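Local coordinates for iron Transport-associated domain protein (Bacillus anthracis, PDB 4H8Q) that binds heme through a NEAT domain of the anthrax hemophore IsdX2, probably to scavenge it from methemoglobin and pass it on for iron uptake, at residues A[94-105]-A[117-127]. The protein carries 1 engineered substitution. Residues are numbered along the deposited sequence; the frame is centred on the assembly and turned at random.
Sequences ANDLFAKLNAKV and FYDVQIQFDPT. With HEM (protoporphyrin IX containing Fe), chain B.
Lys104 and Asp119 lie side by side on the outer face of an antiparallel hairpin, strand 101-109 against strand 114-125. NZ of Lys104 reaches OD2 of Asp119 at 2.6 Å in a salt bridge; the bend at the end of the lysine chain (chi4 -65°) turns the ammonium in to the oxygen edge of the carboxylate, on the syn side of OD2. A water bridges the same OD2 to Ala103 O.

One non-hydrogen-bonded pair further along, Gln121 NE2 gives Asn102 OD1 a weak bond of 3.1 Å, the two amide planes nearly perpendicular at 89°. Each amide has firmer partners elsewhere: Glu68 takes Asn102 ND2, while Asp25 and Lys26 hold Gln121. Next, Lys100 NZ donates to Gln123 OE1 at 3.0 Å and also pairs with Glu28, so its long chain ties the hairpin to a loop.

The hydrogen-bonded pairs Leu101–Ile122, Ala103–Val120 and Val105–Tyr118 carry the backbone ladder and turn to the other face. Ala103, a small residue, packs its CB on Val120 CG2 at 3.9 Å and touches Phe65 and Thr67 of strand 62-69. Val105 CG1 packs on Tyr118 CB. The tyrosine ring lies flat against the heme, whose C3D sits over the ring centre. Tyr114 hydrogen-bonds the Tyr118 hydroxyl.

Beyond the ladder, Pro126 CG sits over one face of Phe98 in a CH-pi contact, 3.9 Å from the ring centroid. An Asx turn, Asp96 OD1 to Phe98 N, shapes the loop bearing that ring. Where the ladder has ended, a water accepts from Phe124 N and Gln123 NE2, with Leu97 O and Ala99 O within donating distance.

The hairpin thus separates its chemistry: charged and amide groups link it to neighbouring strands and loops outside, while the mainly apolar face packs on strands 14-24 and 62-69 and, at Val105, Tyr118 and Val120, forms part of the heme pocket.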
loop_
_atom_site.group_PDB
_atom_site.type_symbol
_atom_site.label_atom_id
_atom_site.label_comp_id
_atom_site.label_asym_id
_atom_site.label_seq_id
_atom_site.Cartn_x
_atom_site.Cartn_y
_atom_site.Cartn_z
ATOM N N ALA A 94 -1.189 3.915 -9.460
ATOM C CA ALA A 94 -2.603 4.117 -9.216
ATOM C C ALA A 94 -3.156 4.840 -10.435
ATOM O O ALA A 94 -2.414 5.487 -11.172
ATOM C CB ALA A 94 -2.815 4.932 -7.959
ATOM N N ASN A 95 -4.450 4.701 -10.673
ATOM C CA ASN A 95 -5.069 5.405 -11.782
ATOM C C ASN A 95 -5.964 6.500 -11.236
ATOM O O ASN A 95 -5.560 7.658 -11.122
ATOM C CB ASN A 95 -5.869 4.435 -12.652
ATOM C CG ASN A 95 -5.111 3.144 -12.933
ATOM O OD1 ASN A 95 -5.250 2.158 -12.205
ATOM N ND2 ASN A 95 -4.299 3.148 -13.988
ATOM N N ASP A 96 -7.182 6.113 -10.887
ATOM C CA ASP A 96 -8.143 7.022 -10.303
ATOM C C ASP A 96 -7.912 7.058 -8.797
ATOM O O ASP A 96 -8.210 6.089 -8.096
ATOM C CB ASP A 96 -9.557 6.518 -10.610
ATOM C CG ASP A 96 -10.636 7.453 -10.120
ATOM O OD1 ASP A 96 -10.315 8.439 -9.424
ATOM O OD2 ASP A 96 -11.824 7.198 -10.429
ATOM N N LEU A 97 -7.391 8.174 -8.296
ATOM C CA LEU A 97 -7.127 8.313 -6.864
ATOM C C LEU A 97 -8.401 8.333 -6.014
ATOM O O LEU A 97 -8.338 8.270 -4.783
ATOM C CB LEU A 97 -6.313 9.576 -6.590
ATOM C CG LEU A 97 -4.937 9.637 -7.247
ATOM C CD1 LEU A 97 -4.300 10.987 -6.990
ATOM C CD2 LEU A 97 -4.051 8.510 -6.736
ATOM N N PHE A 98 -9.557 8.432 -6.662
ATOM C CA PHE A 98 -10.819 8.429 -5.931
ATOM C C PHE A 98 -11.477 7.048 -5.905
ATOM O O PHE A 98 -12.477 6.835 -5.211
ATOM C CB PHE A 98 -11.774 9.488 -6.495
ATOM C CG PHE A 98 -11.277 10.891 -6.320
ATOM C CD1 PHE A 98 -10.516 11.499 -7.303
ATOM C CD2 PHE A 98 -11.553 11.594 -5.160
ATOM C CE1 PHE A 98 -10.052 12.789 -7.137
ATOM C CE2 PHE A 98 -11.092 12.887 -4.988
ATOM C CZ PHE A 98 -10.340 13.483 -5.973
ATOM N N ALA A 99 -10.897 6.107 -6.645
ATOM C CA ALA A 99 -11.423 4.754 -6.693
ATOM C C ALA A 99 -10.638 3.847 -5.751
ATOM O O ALA A 99 -9.447 4.068 -5.518
ATOM C CB ALA A 99 -11.363 4.215 -8.110
ATOM N N LYS A 100 -11.306 2.834 -5.214
ATOM C CA LYS A 100 -10.635 1.840 -4.384
ATOM C C LYS A 100 -9.654 1.047 -5.233
ATOM O O LYS A 100 -9.945 0.689 -6.381
ATOM C CB LYS A 100 -11.650 0.886 -3.741
ATOM C CG LYS A 100 -12.515 1.517 -2.648
ATOM C CD LYS A 100 -13.537 0.511 -2.124
ATOM C CE LYS A 100 -14.306 1.038 -0.912
ATOM N NZ LYS A 100 -15.178 2.208 -1.243
ATOM N N LEU A 101 -8.488 0.770 -4.666
ATOM C CA LEU A 101 -7.485 -0.033 -5.348
ATOM C C LEU A 101 -7.400 -1.371 -4.641
ATOM O O LEU A 101 -7.201 -1.417 -3.428
ATOM C CB LEU A 101 -6.132 0.677 -5.301
ATOM C CG LEU A 101 -4.939 -0.089 -5.882
ATOM C CD1 LEU A 101 -5.123 -0.386 -7.383
ATOM C CD2 LEU A 101 -3.658 0.688 -5.640
ATOM N N ASN A 102 -7.588 -2.459 -5.380
ATOM C CA ASN A 102 -7.476 -3.787 -4.793
ATOM C C ASN A 102 -6.026 -4.166 -4.554
ATOM O O ASN A 102 -5.160 -3.907 -5.391
ATOM C CB ASN A 102 -8.126 -4.837 -5.685
ATOM C CG ASN A 102 -9.624 -4.674 -5.773
ATOM O OD1 ASN A 102 -10.290 -4.378 -4.777
ATOM N ND2 ASN A 102 -10.169 -4.867 -6.972
ATOM N N ALA A 103 -5.766 -4.791 -3.411
ATOM C CA ALA A 103 -4.422 -5.250 -3.094
ATOM C C ALA A 103 -4.494 -6.583 -2.368
ATOM O O ALA A 103 -5.565 -7.008 -1.927
ATOM C CB ALA A 103 -3.690 -4.217 -2.244
ATOM N N LYS A 104 -3.352 -7.245 -2.269
ATOM C CA LYS A 104 -3.250 -8.522 -1.582
ATOM C C LYS A 104 -2.029 -8.452 -0.696
ATOM O O LYS A 104 -1.031 -7.805 -1.038
ATOM C CB LYS A 104 -3.060 -9.658 -2.583
ATOM C CG LYS A 104 -4.305 -9.973 -3.405
ATOM C CD LYS A 104 -3.986 -10.950 -4.522
ATOM C CE LYS A 104 -5.254 -11.390 -5.241
ATOM N NZ LYS A 104 -6.151 -12.160 -4.322
ATOM N N VAL A 105 -2.102 -9.115 0.448
ATOM C CA VAL A 105 -0.985 -9.121 1.385
ATOM C C VAL A 105 -0.796 -10.531 1.940
ATOM O O VAL A 105 -1.770 -11.253 2.169
ATOM C CB VAL A 105 -1.193 -8.080 2.521
ATOM C CG1 VAL A 105 -2.401 -8.447 3.417
ATOM C CG2 VAL A 105 0.081 -7.909 3.337
ATOM N N PHE A 117 -2.928 -15.078 4.175
ATOM C CA PHE A 117 -2.956 -14.039 3.147
ATOM C C PHE A 117 -4.370 -13.478 2.988
ATOM O O PHE A 117 -5.358 -14.137 3.334
ATOM C CB PHE A 117 -2.320 -14.498 1.827
ATOM C CG PHE A 117 -2.877 -15.780 1.280
ATOM C CD1 PHE A 117 -4.108 -15.802 0.642
ATOM C CD2 PHE A 117 -2.138 -16.944 1.354
ATOM C CE1 PHE A 117 -4.607 -16.994 0.115
ATOM C CE2 PHE A 117 -2.624 -18.127 0.823
ATOM C CZ PHE A 117 -3.860 -18.148 0.207
ATOM N N TYR A 118 -4.460 -12.236 2.530
ATOM C CA TYR A 118 -5.723 -11.514 2.533
ATOM C C TYR A 118 -5.843 -10.636 1.314
ATOM O O TYR A 118 -4.839 -10.194 0.743
ATOM C CB TYR A 118 -5.804 -10.569 3.734
ATOM C CG TYR A 118 -5.642 -11.191 5.094
ATOM C CD1 TYR A 118 -6.708 -11.829 5.710
ATOM C CD2 TYR A 118 -4.439 -11.108 5.778
ATOM C CE1 TYR A 118 -6.574 -12.394 6.961
ATOM C CE2 TYR A 118 -4.295 -11.678 7.044
ATOM C CZ TYR A 118 -5.373 -12.301 7.626
ATOM O OH TYR A 118 -5.242 -12.866 8.875
ATOM N N ASP A 119 -7.088 -10.361 0.938
ATOM C CA ASP A 119 -7.406 -9.264 0.050
ATOM C C ASP A 119 -7.745 -8.020 0.874
ATOM O O ASP A 119 -8.355 -8.120 1.935
ATOM C CB ASP A 119 -8.602 -9.644 -0.830
ATOM C CG ASP A 119 -8.287 -10.784 -1.782
ATOM O OD1 ASP A 119 -9.004 -11.804 -1.758
ATOM O OD2 ASP A 119 -7.335 -10.658 -2.569
ATOM N N VAL A 120 -7.329 -6.848 0.410
ATOM C CA VAL A 120 -7.755 -5.593 1.013
ATOM C C VAL A 120 -7.985 -4.569 -0.087
ATOM O O VAL A 120 -7.617 -4.797 -1.250
ATOM C CB VAL A 120 -6.683 -5.019 1.959
ATOM C CG1 VAL A 120 -6.468 -5.929 3.145
ATOM C CG2 VAL A 120 -5.362 -4.820 1.196
ATOM N N GLN A 121 -8.604 -3.450 0.275
ATOM C CA GLN A 121 -8.701 -2.311 -0.627
ATOM C C GLN A 121 -7.998 -1.100 -0.042
ATOM O O GLN A 121 -8.048 -0.859 1.162
ATOM C CB GLN A 121 -10.158 -1.951 -0.928
ATOM C CG GLN A 121 -10.822 -2.869 -1.937
ATOM C CD GLN A 121 -11.296 -4.155 -1.311
ATOM O OE1 GLN A 121 -12.091 -4.131 -0.373
ATOM N NE2 GLN A 121 -10.817 -5.286 -1.819
ATOM N N ILE A 122 -7.332 -0.339 -0.900
ATOM C CA ILE A 122 -6.761 0.927 -0.481
ATOM C C ILE A 122 -7.662 2.048 -0.972
ATOM O O ILE A 122 -8.008 2.100 -2.154
ATOM C CB ILE A 122 -5.343 1.115 -1.057
ATOM C CG1 ILE A 122 -4.418 0.032 -0.499
ATOM C CG2 ILE A 122 -4.814 2.504 -0.711
ATOM C CD1 ILE A 122 -3.086 -0.124 -1.257
ATOM N N GLN A 123 -8.051 2.937 -0.065
ATOM C CA GLN A 123 -8.824 4.115 -0.448
ATOM C C GLN A 123 -8.016 5.362 -0.151
ATOM O O GLN A 123 -7.717 5.652 1.002
ATOM C CB GLN A 123 -10.162 4.176 0.290
ATOM C CG GLN A 123 -11.032 5.344 -0.151
ATOM C CD GLN A 123 -12.136 4.913 -1.103
ATOM O OE1 GLN A 123 -13.115 4.288 -0.689
ATOM N NE2 GLN A 123 -11.980 5.236 -2.385
ATOM N N PHE A 124 -7.652 6.082 -1.208
ATOM C CA PHE A 124 -6.964 7.356 -1.072
ATOM C C PHE A 124 -7.988 8.453 -0.838
ATOM O O PHE A 124 -9.146 8.331 -1.255
ATOM C CB PHE A 124 -6.150 7.669 -2.331
ATOM C CG PHE A 124 -5.141 6.606 -2.674
ATOM C CD1 PHE A 124 -5.435 5.635 -3.608
ATOM C CD2 PHE A 124 -3.901 6.585 -2.048
ATOM C CE1 PHE A 124 -4.519 4.647 -3.919
ATOM C CE2 PHE A 124 -2.974 5.601 -2.357
ATOM C CZ PHE A 124 -3.286 4.638 -3.295
ATOM N N ASP A 125 -7.564 9.520 -0.167
ATOM C CA ASP A 125 -8.413 10.695 0.003
ATOM C C ASP A 125 -7.620 11.951 -0.325
ATOM O O ASP A 125 -7.038 12.574 0.563
ATOM C CB ASP A 125 -8.971 10.764 1.426
ATOM C CG ASP A 125 -9.944 11.914 1.612
ATOM O OD1 ASP A 125 -10.134 12.695 0.657
ATOM O OD2 ASP A 125 -10.511 12.042 2.717
ATOM N N PRO A 126 -7.583 12.321 -1.614
ATOM C CA PRO A 126 -6.770 13.441 -2.100
ATOM C C PRO A 126 -7.101 14.752 -1.405
ATOM O O PRO A 126 -6.245 15.636 -1.334
ATOM C CB PRO A 126 -7.150 13.527 -3.578
ATOM C CG PRO A 126 -7.543 12.139 -3.931
ATOM C CD PRO A 126 -8.263 11.624 -2.719
ATOM N N THR A 127 -8.319 14.866 -0.884
ATOM C CA THR A 127 -8.791 16.114 -0.296
ATOM C C THR A 127 -8.366 16.281 1.161
ATOM O O THR A 127 -8.441 17.380 1.716
ATOM C CB THR A 127 -10.338 16.229 -0.383
ATOM O OG1 THR A 127 -10.944 15.445 0.651
ATOM C CG2 THR A 127 -10.838 15.748 -1.729
HETATM C CHA HEM B . -7.290 -10.353 10.238
HETATM C CHB HEM B . -4.751 -10.762 14.354
HETATM C CHC HEM B . -0.793 -8.974 12.158
HETATM C CHD HEM B . -3.469 -8.005 8.217
HETATM C C1A HEM B . -6.937 -10.624 11.532
HETATM C C2A HEM B . -7.800 -11.208 12.543
HETATM C C3A HEM B . -7.089 -11.307 13.671
HETATM C C4A HEM B . -5.756 -10.811 13.420
HETATM C CMA HEM B . -7.574 -11.865 15.026
HETATM C CAA HEM B . -9.283 -11.610 12.339
HETATM C CBA HEM B . -10.131 -10.349 12.170
HETATM C CGA HEM B . -10.036 -9.425 13.366
HETATM O O1A HEM B . -10.122 -9.914 14.521
HETATM O O2A HEM B . -9.895 -8.187 13.187
HETATM C C1B HEM B . -3.479 -10.293 14.119
HETATM C C2B HEM B . -2.439 -10.185 15.114
HETATM C C3B HEM B . -1.351 -9.695 14.524
HETATM C C4B HEM B . -1.651 -9.474 13.120
HETATM C CMB HEM B . -2.585 -10.553 16.609
HETATM C CAB HEM B . -0.012 -9.426 15.247
HETATM C CBB HEM B . 0.978 -8.814 14.605
HETATM C C1C HEM B . -1.177 -8.526 10.909
HETATM C C2C HEM B . -0.330 -7.838 9.952
HETATM C C3C HEM B . -1.061 -7.571 8.863
HETATM C C4C HEM B . -2.406 -8.080 9.086
HETATM C CMC HEM B . 1.166 -7.497 10.168
HETATM C CAC HEM B . -0.569 -6.851 7.589
HETATM C CBC HEM B . -1.366 -6.799 6.523
HETATM C C1D HEM B . -4.711 -8.560 8.416
HETATM C C2D HEM B . -5.759 -8.522 7.431
HETATM C C3D HEM B . -6.941 -9.242 8.048
HETATM C C4D HEM B . -6.498 -9.658 9.356
HETATM C CMD HEM B . -5.702 -7.876 6.040
HETATM C CAD HEM B . -8.317 -9.485 7.403
HETATM C CBD HEM B . -9.350 -8.554 8.021
HETATM C CGD HEM B . -8.971 -7.110 7.849
HETATM O O1D HEM B . -8.672 -6.664 6.701
HETATM O O2D HEM B . -8.992 -6.389 8.880
HETATM N NA HEM B . -5.703 -10.398 12.098
HETATM N NB HEM B . -2.965 -9.850 12.909
HETATM N NC HEM B . -2.434 -8.642 10.346
HETATM N ND HEM B . -5.178 -9.240 9.543
HETATM FE FE HEM B . -4.012 -9.742 11.145
HETATM O O HOH W 1 -9.203 5.919 -3.514
HETATM O O HOH W 2 -7.871 -7.664 -3.568
#